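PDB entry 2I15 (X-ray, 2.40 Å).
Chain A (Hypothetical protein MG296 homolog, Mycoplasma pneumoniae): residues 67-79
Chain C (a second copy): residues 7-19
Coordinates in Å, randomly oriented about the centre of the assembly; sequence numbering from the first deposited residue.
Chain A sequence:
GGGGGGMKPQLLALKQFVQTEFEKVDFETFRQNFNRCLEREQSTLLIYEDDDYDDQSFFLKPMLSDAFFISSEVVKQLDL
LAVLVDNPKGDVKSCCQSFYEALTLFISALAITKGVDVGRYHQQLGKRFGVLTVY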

# COMPACT_ATOMS: atom_id res chain seq x y z
N ALA A 67 9.79 10.92 16.75
CA ALA A 67 9.26 10.78 15.39
C ALA A 67 7.87 10.14 15.27
O ALA A 67 7.21 10.31 14.25
CB ALA A 67 10.27 10.00 14.53
N PHE A 68 7.44 9.38 16.29
CA PHE A 68 6.10 8.77 16.31
C PHE A 68 5.10 9.87 16.56
O PHE A 68 4.06 9.95 15.91
CB PHE A 68 5.97 7.76 17.46
CG PHE A 68 6.38 6.36 17.11
CD1 PHE A 68 6.78 5.48 18.11
CD2 PHE A 68 6.38 5.92 15.79
CE1 PHE A 68 7.17 4.18 17.80
CE2 PHE A 68 6.77 4.63 15.47
CZ PHE A 68 7.17 3.75 16.47
N PHE A 69 5.43 10.71 17.53
CA PHE A 69 4.58 11.83 17.88
C PHE A 69 4.42 12.70 16.65
O PHE A 69 3.33 13.19 16.37
CB PHE A 69 5.22 12.64 19.01
CG PHE A 69 5.09 12.00 20.36
CD1 PHE A 69 5.47 12.69 21.50
CD2 PHE A 69 4.54 10.72 20.49
CE1 PHE A 69 5.31 12.13 22.77
CE2 PHE A 69 4.38 10.14 21.75
CZ PHE A 69 4.76 10.85 22.89
N ILE A 70 5.51 12.87 15.92
CA ILE A 70 5.46 13.66 14.71
C ILE A 70 4.72 12.94 13.57
O ILE A 70 4.02 13.58 12.78
CB ILE A 70 6.88 14.08 14.29
CG1 ILE A 70 7.27 15.35 15.06
CG2 ILE A 70 6.95 14.32 12.78
CD1 ILE A 70 8.70 15.80 14.84
N SER A 71 4.86 11.62 13.46
CA SER A 71 4.18 10.88 12.41
C SER A 71 2.68 11.02 12.67
O SER A 71 1.90 11.32 11.76
CB SER A 71 4.56 9.39 12.45
OG SER A 71 3.87 8.62 11.47
N SER A 72 2.28 10.82 13.91
CA SER A 72 0.88 10.89 14.29
C SER A 72 0.29 12.27 14.03
O SER A 72 -0.84 12.38 13.57
CB SER A 72 0.73 10.52 15.76
OG SER A 72 -0.46 9.79 15.99
N GLU A 73 1.06 13.31 14.31
CA GLU A 73 0.58 14.67 14.14
C GLU A 73 0.40 15.03 12.66
O GLU A 73 -0.57 15.67 12.30
CB GLU A 73 1.56 15.64 14.81
CG GLU A 73 0.92 16.84 15.52
CD GLU A 73 0.83 18.08 14.65
OE1 GLU A 73 1.80 18.36 13.91
OE2 GLU A 73 -0.21 18.80 14.72
N VAL A 74 1.33 14.60 11.81
CA VAL A 74 1.21 14.96 10.41
C VAL A 74 0.15 14.18 9.64
O VAL A 74 -0.33 14.66 8.61
CB VAL A 74 2.56 14.84 9.66
CG1 VAL A 74 3.58 15.78 10.30
CG2 VAL A 74 3.05 13.41 9.68
N VAL A 75 -0.22 12.99 10.10
CA VAL A 75 -1.23 12.21 9.38
C VAL A 75 -2.66 12.44 9.87
O VAL A 75 -3.60 12.17 9.13
CB VAL A 75 -0.97 10.69 9.45
CG1 VAL A 75 0.39 10.37 8.85
CG2 VAL A 75 -1.07 10.20 10.89
N LYS A 76 -2.81 12.92 11.10
CA LYS A 76 -4.15 13.17 11.65
C LYS A 76 -4.78 14.38 11.01
O LYS A 76 -5.05 15.37 11.68
CB LYS A 76 -4.08 13.40 13.16
CG LYS A 76 -3.21 14.57 13.57
CD LYS A 76 -3.78 15.29 14.78
CE LYS A 76 -2.89 16.48 15.15
NZ LYS A 76 -2.69 16.58 16.62
N GLN A 77 -5.04 14.31 9.71
CA GLN A 77 -5.64 15.46 9.07
C GLN A 77 -7.13 15.54 9.19
O GLN A 77 -7.85 15.71 8.21
CB GLN A 77 -5.21 15.58 7.61
CG GLN A 77 -5.47 14.39 6.73
CD GLN A 77 -4.46 14.35 5.60
OE1 GLN A 77 -4.68 13.73 4.56
NE2 GLN A 77 -3.32 15.00 5.82
N LEU A 78 -7.58 15.38 10.43
CA LEU A 78 -8.98 15.55 10.83
C LEU A 78 -8.61 16.95 11.29
O LEU A 78 -7.42 17.18 11.56
CB LEU A 78 -9.31 14.68 12.06
CG LEU A 78 -9.07 15.28 13.45
CD1 LEU A 78 -10.01 14.64 14.48
CD2 LEU A 78 -7.61 15.11 13.87
N ASP A 79 -9.51 17.92 11.40
CA ASP A 79 -8.96 19.20 11.84
C ASP A 79 -9.79 19.96 12.88
O ASP A 79 -9.23 20.54 13.83
CB ASP A 79 -8.69 20.07 10.62
CG ASP A 79 -7.59 19.48 9.71
OD1 ASP A 79 -6.37 19.68 10.00
OD2 ASP A 79 -7.92 18.77 8.72
N MET C 7 -6.40 15.06 18.91
CA MET C 7 -6.00 13.96 17.99
C MET C 7 -6.96 12.79 18.10
O MET C 7 -7.38 12.41 19.20
CB MET C 7 -4.59 13.47 18.32
CG MET C 7 -4.12 12.35 17.41
SD MET C 7 -2.71 11.42 18.08
CE MET C 7 -1.33 12.52 17.59
N LYS C 8 -7.30 12.21 16.95
CA LYS C 8 -8.22 11.08 16.88
C LYS C 8 -7.80 9.97 17.83
O LYS C 8 -6.61 9.66 17.96
CB LYS C 8 -8.26 10.55 15.45
CG LYS C 8 -8.37 11.63 14.39
CD LYS C 8 -7.90 11.13 13.04
CE LYS C 8 -9.04 10.56 12.24
NZ LYS C 8 -9.89 11.66 11.72
N PRO C 9 -8.77 9.37 18.53
CA PRO C 9 -8.55 8.28 19.49
C PRO C 9 -7.95 7.01 18.85
O PRO C 9 -7.12 6.33 19.46
CB PRO C 9 -9.94 8.05 20.07
CG PRO C 9 -10.53 9.42 20.03
CD PRO C 9 -10.15 9.87 18.63
N GLN C 10 -8.38 6.70 17.63
CA GLN C 10 -7.87 5.52 16.94
C GLN C 10 -6.40 5.75 16.58
O GLN C 10 -5.58 4.83 16.68
CB GLN C 10 -8.67 5.21 15.67
CG GLN C 10 -8.27 3.88 15.03
CD GLN C 10 -9.07 3.55 13.78
OE1 GLN C 10 -10.31 3.53 13.80
NE2 GLN C 10 -8.37 3.26 12.68
N LEU C 11 -6.07 6.98 16.19
CA LEU C 11 -4.70 7.30 15.82
C LEU C 11 -3.86 7.12 17.05
O LEU C 11 -2.94 6.30 17.09
CB LEU C 11 -4.59 8.74 15.32
CG LEU C 11 -3.81 9.01 14.03
CD1 LEU C 11 -2.91 10.22 14.23
CD2 LEU C 11 -2.98 7.80 13.63
N LEU C 12 -4.21 7.88 18.08
CA LEU C 12 -3.51 7.85 19.36
C LEU C 12 -3.26 6.43 19.88
O LEU C 12 -2.14 6.10 20.26
CB LEU C 12 -4.32 8.64 20.40
CG LEU C 12 -3.59 9.07 21.67
CD1 LEU C 12 -2.39 9.93 21.30
CD2 LEU C 12 -4.55 9.83 22.57
N ALA C 13 -4.29 5.59 19.89
CA ALA C 13 -4.15 4.22 20.39
C ALA C 13 -3.20 3.35 19.57
O ALA C 13 -2.56 2.43 20.09
CB ALA C 13 -5.51 3.54 20.48
N LEU C 14 -3.10 3.66 18.28
CA LEU C 14 -2.24 2.91 17.37
C LEU C 14 -0.80 3.35 17.63
O LEU C 14 0.12 2.52 17.68
CB LEU C 14 -2.64 3.21 15.92
CG LEU C 14 -2.23 2.29 14.76
CD1 LEU C 14 -2.23 3.13 13.50
CD2 LEU C 14 -0.88 1.68 14.97
N LYS C 15 -0.61 4.66 17.79
CA LYS C 15 0.71 5.21 18.08
C LYS C 15 1.13 4.70 19.44
O LYS C 15 2.29 4.33 19.67
CB LYS C 15 0.67 6.75 18.11
CG LYS C 15 2.01 7.38 18.46
CD LYS C 15 1.93 8.88 18.46
CE LYS C 15 1.00 9.41 19.55
NZ LYS C 15 1.76 9.91 20.73
N GLN C 16 0.17 4.73 20.34
CA GLN C 16 0.36 4.27 21.70
C GLN C 16 0.96 2.88 21.61
O GLN C 16 2.01 2.58 22.20
CB GLN C 16 -0.99 4.18 22.40
CG GLN C 16 -0.99 4.72 23.80
CD GLN C 16 -0.59 6.17 23.83
OE1 GLN C 16 0.56 6.51 23.59
NE2 GLN C 16 -1.56 7.04 24.11
N PHE C 17 0.27 2.05 20.84
CA PHE C 17 0.64 0.66 20.61
C PHE C 17 2.05 0.44 20.06
O PHE C 17 2.87 -0.21 20.71
CB PHE C 17 -0.40 0.04 19.68
CG PHE C 17 -0.18 -1.41 19.42
CD1 PHE C 17 -0.31 -2.34 20.45
CD2 PHE C 17 0.21 -1.85 18.16
CE1 PHE C 17 -0.06 -3.68 20.22
CE2 PHE C 17 0.46 -3.19 17.92
CZ PHE C 17 0.33 -4.11 18.95
N VAL C 18 2.35 0.96 18.87
CA VAL C 18 3.67 0.74 18.28
C VAL C 18 4.77 1.27 19.18
O VAL C 18 5.87 0.70 19.23
CB VAL C 18 3.82 1.39 16.87
CG1 VAL C 18 2.56 1.16 16.05
CG2 VAL C 18 4.11 2.86 16.98
N GLN C 19 4.48 2.35 19.90
CA GLN C 19 5.44 2.95 20.83
C GLN C 19 5.65 2.02 22.02
O GLN C 19 6.78 1.64 22.35
CB GLN C 19 4.93 4.30 21.34
CG GLN C 19 5.87 4.93 22.31
CD GLN C 19 5.49 6.36 22.62
OE1 GLN C 19 4.91 7.06 21.78
NE2 GLN C 19 5.83 6.81 23.83

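Two helices from two copies of the protein pack nearly antiparallel, at 159° with axes 10.3 Å apart, and the two stretches together bury 681 Å² without one hydrogen bond between them. Register follows a spacing of four residues: A:Phe68, A:Ser72 and A:Lys76 lie opposite C:Lys15, C:Leu11 and C:Met7, and this spacing carries the stripe past the end of the chain A helix and back before the start of the chain C helix.

Apolar packing occurs at two places. Near one end, A:Phe68 points toward chain C, and C:Val18 CG2 sits over one face of its ring, 3.5 Å from the centroid, a CH-pi contact that suits a methyl of the beta-branched valine against a flat surface. In the middle, C:Leu11 CD1 reaches A:Val75 CG2 at 3.8 Å and A:Lys76 CB at 3.6 Å.

At A:Ser72, small meets large. The residue faces the partner with little bulk, and C:Leu11 CD1 comes within 3.0 Å of its OG, C:Met7 CE within 3.3 Å. That hydroxyl is buried without a polar partner, a cost of the close fit.

Two lysines lay methylenes against the partner. C:Lys15 CD lies 3.4 Å from A:Ser72 CB, and A:Lys76 CD 4.0 Å from C:Met7 CG. A:Lys76 NZ also makes a long salt bridge with A:Glu73 OE2, 3.8 Å away.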